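Local structure of diol-dehydratase (Roseburia inulinivorans, 5I2A) at residues Asn152-Gly157 with Ala454-Cys459; Tyr502-Met507 with Arg676-Phe681; Tyr672-Pro677 with Tyr689-Tyr694. The protein dehydrates 1,2-propanediol and belongs to the B12-independent glycyl radical enzymes. All blocks are in the same frame, centred on the assembly; numbering follows the deposited sequence.

Interaction 1. Residues Asn152-Gly157 with Ala454-Cys459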
loop_
_atom_site.group_PDB
_atom_site.type_symbol
_atom_site.label_atom_id
_atom_site.label_comp_id
_atom_site.label_asym_id
_atom_site.label_seq_id
_atom_site.Cartn_x
_atom_site.Cartn_y
_atom_site.Cartn_z
ATOM N N ASN A 152 -29.390 -8.983 -3.448
ATOM C CA ASN A 152 -29.909 -7.649 -3.150
ATOM C C ASN A 152 -30.235 -7.374 -1.676
ATOM O O ASN A 152 -31.211 -6.689 -1.375
ATOM C CB ASN A 152 -31.158 -7.391 -3.996
ATOM C CG ASN A 152 -30.884 -7.534 -5.475
ATOM O OD1 ASN A 152 -29.879 -7.045 -5.972
ATOM N ND2 ASN A 152 -31.763 -8.227 -6.179
ATOM N N PHE A 153 -29.422 -7.893 -0.763
ATOM C CA PHE A 153 -29.560 -7.504 0.638
ATOM C C PHE A 153 -29.129 -6.055 0.820
ATOM O O PHE A 153 -29.717 -5.332 1.615
ATOM C CB PHE A 153 -28.754 -8.429 1.555
ATOM C CG PHE A 153 -29.395 -9.766 1.733
ATOM C CD1 PHE A 153 -30.341 -9.960 2.715
ATOM C CD2 PHE A 153 -29.093 -10.810 0.883
ATOM C CE1 PHE A 153 -30.957 -11.178 2.857
ATOM C CE2 PHE A 153 -29.700 -12.042 1.025
ATOM C CZ PHE A 153 -30.630 -12.229 2.003
ATOM N N PHE A 154 -28.100 -5.653 0.072
ATOM C CA PHE A 154 -27.564 -4.303 0.128
ATOM C C PHE A 154 -26.805 -3.996 -1.164
ATOM O O PHE A 154 -26.424 -4.904 -1.890
ATOM C CB PHE A 154 -26.632 -4.124 1.351
ATOM C CG PHE A 154 -25.460 -5.078 1.371
ATOM C CD1 PHE A 154 -24.294 -4.785 0.676
ATOM C CD2 PHE A 154 -25.531 -6.268 2.075
ATOM C CE1 PHE A 154 -23.216 -5.659 0.684
ATOM C CE2 PHE A 154 -24.451 -7.155 2.087
ATOM C CZ PHE A 154 -23.301 -6.857 1.386
ATOM N N THR A 155 -26.589 -2.721 -1.454
ATOM C CA THR A 155 -25.670 -2.350 -2.530
ATOM C C THR A 155 -24.688 -1.280 -2.065
ATOM O O THR A 155 -25.093 -0.243 -1.554
ATOM C CB THR A 155 -26.401 -1.846 -3.810
ATOM O OG1 THR A 155 -25.437 -1.247 -4.683
ATOM C CG2 THR A 155 -27.472 -0.799 -3.479
ATOM N N PRO A 156 -23.384 -1.556 -2.224
ATOM C CA PRO A 156 -22.300 -0.619 -1.964
ATOM C C PRO A 156 -21.851 0.056 -3.253
ATOM O O PRO A 156 -20.719 0.483 -3.335
ATOM C CB PRO A 156 -21.194 -1.525 -1.417
ATOM C CG PRO A 156 -21.353 -2.787 -2.260
ATOM C CD PRO A 156 -22.854 -2.879 -2.610
ATOM N N GLY A 157 -22.737 0.154 -4.237
ATOM C CA GLY A 157 -22.385 0.766 -5.501
ATOM C C GLY A 157 -21.745 2.151 -5.448
ATOM O O GLY A 157 -20.864 2.439 -6.249
ATOM N N ALA A 454 -23.403 2.758 1.598
ATOM C CA ALA A 454 -24.220 1.658 1.076
ATOM C C ALA A 454 -25.690 1.866 1.376
ATOM O O ALA A 454 -26.070 2.644 2.261
ATOM C CB ALA A 454 -23.766 0.277 1.655
ATOM N N PHE A 455 -26.505 1.149 0.614
ATOM C CA PHE A 455 -27.934 1.069 0.840
ATOM C C PHE A 455 -28.253 -0.350 1.319
ATOM O O PHE A 455 -27.942 -1.322 0.622
ATOM C CB PHE A 455 -28.701 1.376 -0.448
ATOM C CG PHE A 455 -28.497 2.776 -0.990
ATOM C CD1 PHE A 455 -28.296 3.852 -0.146
ATOM C CD2 PHE A 455 -28.548 3.007 -2.362
ATOM C CE1 PHE A 455 -28.138 5.142 -0.650
ATOM C CE2 PHE A 455 -28.382 4.295 -2.881
ATOM C CZ PHE A 455 -28.177 5.361 -2.023
ATOM N N PHE A 456 -28.877 -0.467 2.485
ATOM C CA PHE A 456 -29.210 -1.762 3.064
ATOM C C PHE A 456 -30.723 -1.927 3.157
ATOM O O PHE A 456 -31.404 -1.109 3.781
ATOM C CB PHE A 456 -28.581 -1.908 4.457
ATOM C CG PHE A 456 -28.777 -3.268 5.096
ATOM C CD1 PHE A 456 -29.950 -3.576 5.783
ATOM C CD2 PHE A 456 -27.770 -4.225 5.038
ATOM C CE1 PHE A 456 -30.112 -4.821 6.401
ATOM C CE2 PHE A 456 -27.925 -5.481 5.650
ATOM C CZ PHE A 456 -29.098 -5.775 6.331
ATOM N N ASN A 457 -31.232 -3.003 2.565
ATOM C CA ASN A 457 -32.670 -3.265 2.551
ATOM C C ASN A 457 -33.077 -4.092 3.773
ATOM O O ASN A 457 -32.856 -5.298 3.801
ATOM C CB ASN A 457 -33.058 -3.989 1.247
ATOM C CG ASN A 457 -34.570 -4.110 1.063
ATOM O OD1 ASN A 457 -35.331 -4.073 2.028
ATOM N ND2 ASN A 457 -35.005 -4.242 -0.192
ATOM N N MET A 458 -33.679 -3.450 4.767
ATOM C CA MET A 458 -34.043 -4.147 5.999
ATOM C C MET A 458 -35.192 -5.134 5.781
ATOM O O MET A 458 -35.424 -5.988 6.624
ATOM C CB MET A 458 -34.416 -3.151 7.117
ATOM C CG MET A 458 -33.313 -2.127 7.450
ATOM S SD MET A 458 -33.853 -0.853 8.614
ATOM C CE MET A 458 -34.459 -1.876 9.936
ATOM N N CYS A 459 -35.892 -5.037 4.654
ATOM C CA CYS A 459 -36.938 -6.013 4.345
ATOM C C CYS A 459 -36.401 -7.360 3.833
ATOM O O CYS A 459 -37.091 -8.379 3.926
ATOM C CB CYS A 459 -37.913 -5.444 3.303
ATOM S SG CYS A 459 -38.881 -4.056 3.881
HETATM O O HOH W 1 -32.870 -4.655 -2.135
#
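T155 and F455 form an antiparallel hydrogen-bonded pair: T155 N reaches F455 O at 2.8 Å. In return F455 N reaches T155 O at 2.9 Å, with an N-H...O angle of 171°. Their side chains lie alongside each other, T155 CG2 being 3.9 Å from F455 CB. With OG1 anti to the backbone N (chi1 168°), the hydroxyl accepts from G157 N at 3.1 Å, an ST turn. An alanine at T155 would probably leave G157 N without this acceptor and open a gap beside the F455 side chain. On the other face, the non-hydrogen-bonded pair F154 and F456 meets at F154 CB and F456 CD2, 3.9 Å apart. F153 O accepts from N457 N at 2.9 Å and also lies above one face of the F456 ring, toward its rim. In the next shell, a water joins N152 O to N457 ND2, which is further bound to T706 OG1, while N457 OD1 caps C459 N before helix 459-467. N152 is the C-prime residue of a Schellman motif closing helix 143-150. Strand 454-457 pairs in parallel with strand 548-556 and antiparallel with 154-155, in one mixed beta sheet.

Interaction 2. Residues Tyr502-Met507 with Arg676-Phe681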
loop_
_atom_site.group_PDB
_atom_site.type_symbol
_atom_site.label_atom_id
_atom_site.label_comp_id
_atom_site.label_asym_id
_atom_site.label_seq_id
_atom_site.Cartn_x
_atom_site.Cartn_y
_atom_site.Cartn_z
ATOM N N TYR A 502 -26.211 -11.020 10.384
ATOM C CA TYR A 502 -25.394 -11.696 9.380
ATOM C C TYR A 502 -25.145 -10.817 8.155
ATOM O O TYR A 502 -24.006 -10.661 7.704
ATOM C CB TYR A 502 -26.054 -13.000 8.943
ATOM C CG TYR A 502 -25.253 -13.775 7.913
ATOM C CD1 TYR A 502 -24.113 -14.474 8.281
ATOM C CD2 TYR A 502 -25.637 -13.801 6.580
ATOM C CE1 TYR A 502 -23.386 -15.186 7.350
ATOM C CE2 TYR A 502 -24.912 -14.512 5.637
ATOM C CZ TYR A 502 -23.789 -15.199 6.029
ATOM O OH TYR A 502 -23.066 -15.916 5.104
ATOM N N ASN A 503 -26.215 -10.233 7.626
ATOM C CA ASN A 503 -26.098 -9.455 6.406
ATOM C C ASN A 503 -25.502 -8.066 6.621
ATOM O O ASN A 503 -24.850 -7.530 5.737
ATOM C CB ASN A 503 -27.457 -9.378 5.726
ATOM C CG ASN A 503 -27.766 -10.655 4.991
ATOM O OD1 ASN A 503 -27.182 -10.923 3.944
ATOM N ND2 ASN A 503 -28.640 -11.481 5.563
ATOM N N ILE A 504 -25.691 -7.507 7.806
ATOM C CA ILE A 504 -25.019 -6.258 8.142
ATOM C C ILE A 504 -23.503 -6.437 8.119
ATOM O O ILE A 504 -22.773 -5.600 7.597
ATOM C CB ILE A 504 -25.456 -5.738 9.522
ATOM C CG1 ILE A 504 -26.868 -5.166 9.435
ATOM C CG2 ILE A 504 -24.490 -4.667 10.033
ATOM C CD1 ILE A 504 -27.506 -4.959 10.807
ATOM N N GLU A 505 -23.025 -7.547 8.670
ATOM C CA GLU A 505 -21.588 -7.767 8.732
ATOM C C GLU A 505 -20.983 -7.951 7.329
ATOM O O GLU A 505 -19.854 -7.522 7.064
ATOM C CB GLU A 505 -21.258 -8.974 9.618
ATOM C CG GLU A 505 -19.752 -9.200 9.739
ATOM C CD GLU A 505 -19.356 -10.116 10.900
ATOM O OE1 GLU A 505 -20.246 -10.762 11.491
ATOM O OE2 GLU A 505 -18.148 -10.169 11.219
ATOM N N LEU A 506 -21.735 -8.583 6.434
ATOM C CA LEU A 506 -21.314 -8.683 5.040
ATOM C C LEU A 506 -21.236 -7.309 4.355
ATOM O O LEU A 506 -20.370 -7.077 3.511
ATOM C CB LEU A 506 -22.263 -9.605 4.269
ATOM C CG LEU A 506 -22.250 -11.065 4.732
ATOM C CD1 LEU A 506 -23.140 -11.929 3.854
ATOM C CD2 LEU A 506 -20.818 -11.596 4.731
ATOM N N MET A 507 -22.159 -6.415 4.699
ATOM C CA MET A 507 -22.130 -5.060 4.174
ATOM C C MET A 507 -20.859 -4.351 4.658
ATOM O O MET A 507 -20.225 -3.634 3.900
ATOM C CB MET A 507 -23.373 -4.268 4.596
ATOM C CG MET A 507 -23.377 -2.829 4.087
ATOM S SD MET A 507 -24.875 -1.922 4.471
ATOM C CE MET A 507 -24.971 -1.985 6.255
ATOM N N ARG A 676 -27.818 -0.649 16.275
ATOM C CA ARG A 676 -26.942 -1.041 17.367
ATOM C C ARG A 676 -25.767 -1.902 16.909
ATOM O O ARG A 676 -24.640 -1.638 17.315
ATOM C CB ARG A 676 -27.719 -1.754 18.465
ATOM C CG ARG A 676 -27.649 -0.999 19.766
ATOM C CD ARG A 676 -28.499 -1.617 20.834
ATOM N NE ARG A 676 -29.091 -0.577 21.661
ATOM C CZ ARG A 676 -30.298 -0.665 22.200
ATOM N NH1 ARG A 676 -31.034 -1.750 22.001
ATOM N NH2 ARG A 676 -30.759 0.327 22.948
ATOM N N PRO A 677 -26.014 -2.920 16.072
ATOM C CA PRO A 677 -24.839 -3.663 15.609
ATOM C C PRO A 677 -23.850 -2.778 14.846
ATOM O O PRO A 677 -22.636 -2.910 15.030
ATOM C CB PRO A 677 -25.439 -4.731 14.688
ATOM C CG PRO A 677 -26.815 -4.940 15.213
ATOM C CD PRO A 677 -27.270 -3.556 15.627
ATOM N N LEU A 678 -24.361 -1.868 14.026
ATOM C CA LEU A 678 -23.472 -1.084 13.178
ATOM C C LEU A 678 -22.446 -0.273 13.972
ATOM O O LEU A 678 -21.295 -0.192 13.555
ATOM C CB LEU A 678 -24.271 -0.160 12.265
ATOM C CG LEU A 678 -24.566 -0.819 10.916
ATOM C CD1 LEU A 678 -25.597 0.007 10.185
ATOM C CD2 LEU A 678 -23.284 -0.989 10.069
ATOM N N GLU A 679 -22.843 0.299 15.113
ATOM C CA GLU A 679 -21.923 1.167 15.865
ATOM C C GLU A 679 -20.745 0.396 16.477
ATOM O O GLU A 679 -19.841 1.008 17.018
ATOM C CB GLU A 679 -22.655 1.938 16.970
ATOM C CG GLU A 679 -23.156 1.058 18.123
ATOM C CD GLU A 679 -23.820 1.851 19.261
ATOM O OE1 GLU A 679 -24.277 1.211 20.225
ATOM O OE2 GLU A 679 -23.884 3.096 19.200
ATOM N N THR A 680 -20.744 -0.931 16.366
ATOM C CA THR A 680 -19.648 -1.735 16.902
ATOM C C THR A 680 -18.569 -2.054 15.857
ATOM O O THR A 680 -17.512 -2.531 16.215
ATOM C CB THR A 680 -20.148 -3.089 17.491
ATOM O OG1 THR A 680 -20.527 -3.967 16.427
ATOM C CG2 THR A 680 -21.356 -2.887 18.432
ATOM N N PHE A 681 -18.836 -1.824 14.573
ATOM C CA PHE A 681 -17.867 -2.198 13.531
ATOM C C PHE A 681 -16.889 -1.073 13.219
ATOM O O PHE A 681 -17.203 0.094 13.425
ATOM C CB PHE A 681 -18.595 -2.632 12.239
ATOM C CG PHE A 681 -19.317 -3.937 12.384
ATOM C CD1 PHE A 681 -18.628 -5.138 12.280
ATOM C CD2 PHE A 681 -20.669 -3.968 12.665
ATOM C CE1 PHE A 681 -19.283 -6.344 12.442
ATOM C CE2 PHE A 681 -21.333 -5.170 12.817
ATOM C CZ PHE A 681 -20.643 -6.358 12.713
#
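I504 overlaps L678, the two side chains crossing obliquely. I504 CG2, the branch anti to the backbone N, lies 3.9 Å from L678 CD2 and equally near L678 CG. The same methyl meets the F681 ring at CE2, 4.2 Å away, so CG2 serves both residues. The other branch carries I504 CD1 to P677 CB at 4.4 Å, and M507 CE adds a distant touch on L678 CD2 at 4.3 Å.

E505 meets F681 mainly through CB and CG, and its carboxyl carbon is also close to F681 CE1. Its CG stands anti to the backbone N (chi1 -178°), which places it 4.0 Å from F681 CE1, while E505 CB lies near F681 CZ. The two side chains run at about a right angle, and the carboxylate plane is turned 52° from the ring plane. OE2 is hydrogen-bonded to G196 N of the second subunit, whose G196 also packs on F681; the contact therefore borders the dimer interface.

The F681 ring is presented by a type I beta turn from L678 to F681. P677 O accepts both T680 N and T680 OG1, the latter at 2.7 Å, and OG1 lies above one face of the F681 ring, toward the rim. Across the contact the closest approaches are carbon to carbon, and none is a hydrogen bond: packing and dispersion probably hold helix 489-521 to the end of helix 661-678 and its turn, while the directional bond of E505 is spent on the neighbouring subunit.

Interaction 3. Residues Tyr672-Pro677 with Tyr689-Tyr694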
loop_
_atom_site.group_PDB
_atom_site.type_symbol
_atom_site.label_atom_id
_atom_site.label_comp_id
_atom_site.label_asym_id
_atom_site.label_seq_id
_atom_site.Cartn_x
_atom_site.Cartn_y
_atom_site.Cartn_z
ATOM N N TYR A 672 -33.301 -0.714 16.037
ATOM C CA TYR A 672 -32.130 -1.101 16.813
ATOM C C TYR A 672 -31.421 -2.333 16.250
ATOM O O TYR A 672 -30.216 -2.456 16.399
ATOM C CB TYR A 672 -32.509 -1.369 18.267
ATOM C CG TYR A 672 -32.481 -0.155 19.172
ATOM C CD1 TYR A 672 -31.458 0.782 19.095
ATOM C CD2 TYR A 672 -33.481 0.042 20.117
ATOM C CE1 TYR A 672 -31.431 1.879 19.946
ATOM C CE2 TYR A 672 -33.469 1.143 20.964
ATOM C CZ TYR A 672 -32.453 2.050 20.880
ATOM O OH TYR A 672 -32.461 3.131 21.727
ATOM N N PHE A 673 -32.159 -3.240 15.610
ATOM C CA PHE A 673 -31.539 -4.416 14.978
ATOM C C PHE A 673 -30.575 -4.002 13.858
ATOM O O PHE A 673 -29.735 -4.798 13.409
ATOM C CB PHE A 673 -32.607 -5.374 14.416
ATOM C CG PHE A 673 -33.330 -6.169 15.467
ATOM C CD1 PHE A 673 -32.975 -6.068 16.802
ATOM C CD2 PHE A 673 -34.351 -7.032 15.115
ATOM C CE1 PHE A 673 -33.634 -6.813 17.782
ATOM C CE2 PHE A 673 -35.012 -7.783 16.082
ATOM C CZ PHE A 673 -34.654 -7.666 17.417
ATOM N N TYR A 674 -30.719 -2.762 13.395
ATOM C CA TYR A 674 -29.828 -2.220 12.376
ATOM C C TYR A 674 -28.804 -1.265 12.991
ATOM O O TYR A 674 -27.615 -1.380 12.723
ATOM C CB TYR A 674 -30.623 -1.500 11.281
ATOM C CG TYR A 674 -29.764 -0.935 10.166
ATOM C CD1 TYR A 674 -29.220 -1.765 9.196
ATOM C CD2 TYR A 674 -29.505 0.429 10.078
ATOM C CE1 TYR A 674 -28.437 -1.249 8.172
ATOM C CE2 TYR A 674 -28.729 0.954 9.048
ATOM C CZ TYR A 674 -28.200 0.111 8.103
ATOM O OH TYR A 674 -27.422 0.620 7.095
ATOM N N THR A 675 -29.265 -0.344 13.836
ATOM C CA THR A 675 -28.396 0.727 14.324
ATOM C C THR A 675 -27.433 0.303 15.434
ATOM O O THR A 675 -26.350 0.843 15.533
ATOM C CB THR A 675 -29.219 1.931 14.829
ATOM O OG1 THR A 675 -30.090 1.512 15.884
ATOM C CG2 THR A 675 -30.052 2.533 13.680
ATOM N N ARG A 676 -27.818 -0.649 16.275
ATOM C CA ARG A 676 -26.942 -1.041 17.367
ATOM C C ARG A 676 -25.767 -1.902 16.909
ATOM O O ARG A 676 -24.640 -1.638 17.315
ATOM C CB ARG A 676 -27.719 -1.754 18.465
ATOM C CG ARG A 676 -27.649 -0.999 19.766
ATOM C CD ARG A 676 -28.499 -1.617 20.834
ATOM N NE ARG A 676 -29.091 -0.577 21.661
ATOM C CZ ARG A 676 -30.298 -0.665 22.200
ATOM N NH1 ARG A 676 -31.034 -1.750 22.001
ATOM N NH2 ARG A 676 -30.759 0.327 22.948
ATOM N N PRO A 677 -26.014 -2.920 16.072
ATOM C CA PRO A 677 -24.839 -3.663 15.609
ATOM C C PRO A 677 -23.850 -2.778 14.846
ATOM O O PRO A 677 -22.636 -2.910 15.030
ATOM C CB PRO A 677 -25.439 -4.731 14.688
ATOM C CG PRO A 677 -26.815 -4.940 15.213
ATOM C CD PRO A 677 -27.270 -3.556 15.627
ATOM N N TYR A 689 -18.149 2.559 12.229
ATOM C CA TYR A 689 -19.391 2.638 11.500
ATOM C C TYR A 689 -20.439 3.386 12.332
ATOM O O TYR A 689 -20.398 3.378 13.563
ATOM C CB TYR A 689 -19.890 1.238 11.148
ATOM C CG TYR A 689 -19.241 0.671 9.913
ATOM C CD1 TYR A 689 -17.891 0.312 9.906
ATOM C CD2 TYR A 689 -19.973 0.501 8.752
ATOM C CE1 TYR A 689 -17.294 -0.187 8.759
ATOM C CE2 TYR A 689 -19.394 -0.016 7.617
ATOM C CZ TYR A 689 -18.059 -0.345 7.613
ATOM O OH TYR A 689 -17.499 -0.846 6.462
ATOM N N GLN A 690 -21.364 4.034 11.644
ATOM C CA GLN A 690 -22.532 4.625 12.274
ATOM C C GLN A 690 -23.683 4.573 11.269
ATOM O O GLN A 690 -23.537 5.012 10.124
ATOM C CB GLN A 690 -22.257 6.065 12.737
ATOM C CG GLN A 690 -21.409 6.904 11.798
ATOM C CD GLN A 690 -21.342 8.381 12.206
ATOM O OE1 GLN A 690 -21.614 8.738 13.355
ATOM N NE2 GLN A 690 -21.031 9.246 11.243
ATOM N N ALA A 691 -24.803 3.998 11.683
ATOM C CA ALA A 691 -25.985 3.898 10.830
ATOM C C ALA A 691 -26.564 5.254 10.429
ATOM O O ALA A 691 -26.580 6.201 11.222
ATOM C CB ALA A 691 -27.073 3.076 11.534
ATOM N N GLY A 692 -27.035 5.335 9.189
ATOM C CA GLY A 692 -27.991 6.354 8.793
ATOM C C GLY A 692 -29.299 5.687 8.392
ATOM O O GLY A 692 -29.342 4.472 8.163
ATOM N N LEU A 693 -30.363 6.476 8.316
ATOM C CA LEU A 693 -31.672 5.996 7.902
ATOM C C LEU A 693 -32.271 7.004 6.917
ATOM O O LEU A 693 -33.070 7.861 7.282
ATOM C CB LEU A 693 -32.596 5.786 9.107
ATOM C CG LEU A 693 -32.104 4.793 10.169
ATOM C CD1 LEU A 693 -32.859 4.939 11.478
ATOM C CD2 LEU A 693 -32.163 3.363 9.662
ATOM N N TYR A 694 -31.861 6.891 5.664
ATOM C CA TYR A 694 -32.371 7.753 4.616
ATOM C C TYR A 694 -32.298 7.022 3.282
ATOM O O TYR A 694 -31.542 6.066 3.144
ATOM C CB TYR A 694 -31.602 9.072 4.566
ATOM C CG TYR A 694 -30.139 9.019 4.146
ATOM C CD1 TYR A 694 -29.784 8.968 2.800
ATOM C CD2 TYR A 694 -29.111 9.115 5.093
ATOM C CE1 TYR A 694 -28.468 8.980 2.412
ATOM C CE2 TYR A 694 -27.763 9.137 4.702
ATOM C CZ TYR A 694 -27.453 9.061 3.362
ATOM O OH TYR A 694 -26.147 9.080 2.937
HETATM O O HOH W 2 -25.365 3.289 14.496
#
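A691 CB is the focus of the apolar contacts, meeting Y674 CE2 and T675 CG2, each at 3.7 Å. Two consecutive residues of helix 661-678 thus touch one methyl group. The Y674 ring approaches with its CD2 and CE2 atoms, its CG being anti to the backbone N (chi1 -179°). L693 uses the same part of the ring: its CD2 is 4.0 Å from Y674 CD2, and the two side chains slide past each other in opposite directions. T675 CG2 also approaches L693 CD1, more loosely, at 4.3 Å. G692 contributes its carbonyl, the O lying 3.7 Å from Y674 CE2.

In the fold, this contact packs the last turns of helix 661-678 against the extended chain that follows strand 688-689. That chain runs beside strand 548-556, to which Q690 is bonded through T551 and G692 through P553 and G555, so the helix end lies against an irregular extension of the mixed sheet. The helix is kinked here: neither Y674 N nor P677 N is bonded to the turn before, and for P677 the cause is plain, since a proline nitrogen has no hydrogen to give.

Polar links across the contact are indirect. One water donates to T675 O at 2.8 Å and accepts from A691 N at 3.0 Å, tying the helix backbone to the loop backbone. T675 OG1 bonds back to A671 O of its own helix, which leaves its methyl to face A691 and L693. Y674 OH donates to P553 O on strand 548-556, holding the far end of the ring while CD2 and CE2 rest on the loop.

Among the ring contacts, Y674 also meets F456, their planes at about 40°.

Overall arrangement
From the N terminus, interaction 1 comes first, closing a long loop of 296 residues by bringing strand 154-155 to strand 454-457. Interaction 2 opens only afterwards, on helix 489-521, and closes 168 residues later at the end of helix 661-678. Interaction 3 begins on that same helix end, shares R676 and P677 with interaction 2, and closes a short loop of 11 residues. The contacts thus run in series, with the last two overlapping. In space all three adjoin: F154 and F456 of interaction 1 pack on helix 489-521, and I504 CD1 approaches F673 O. Together they tie the mixed sheet that holds strands 154-155, 454-457 and 548-556 to helices 489-521 and 661-678.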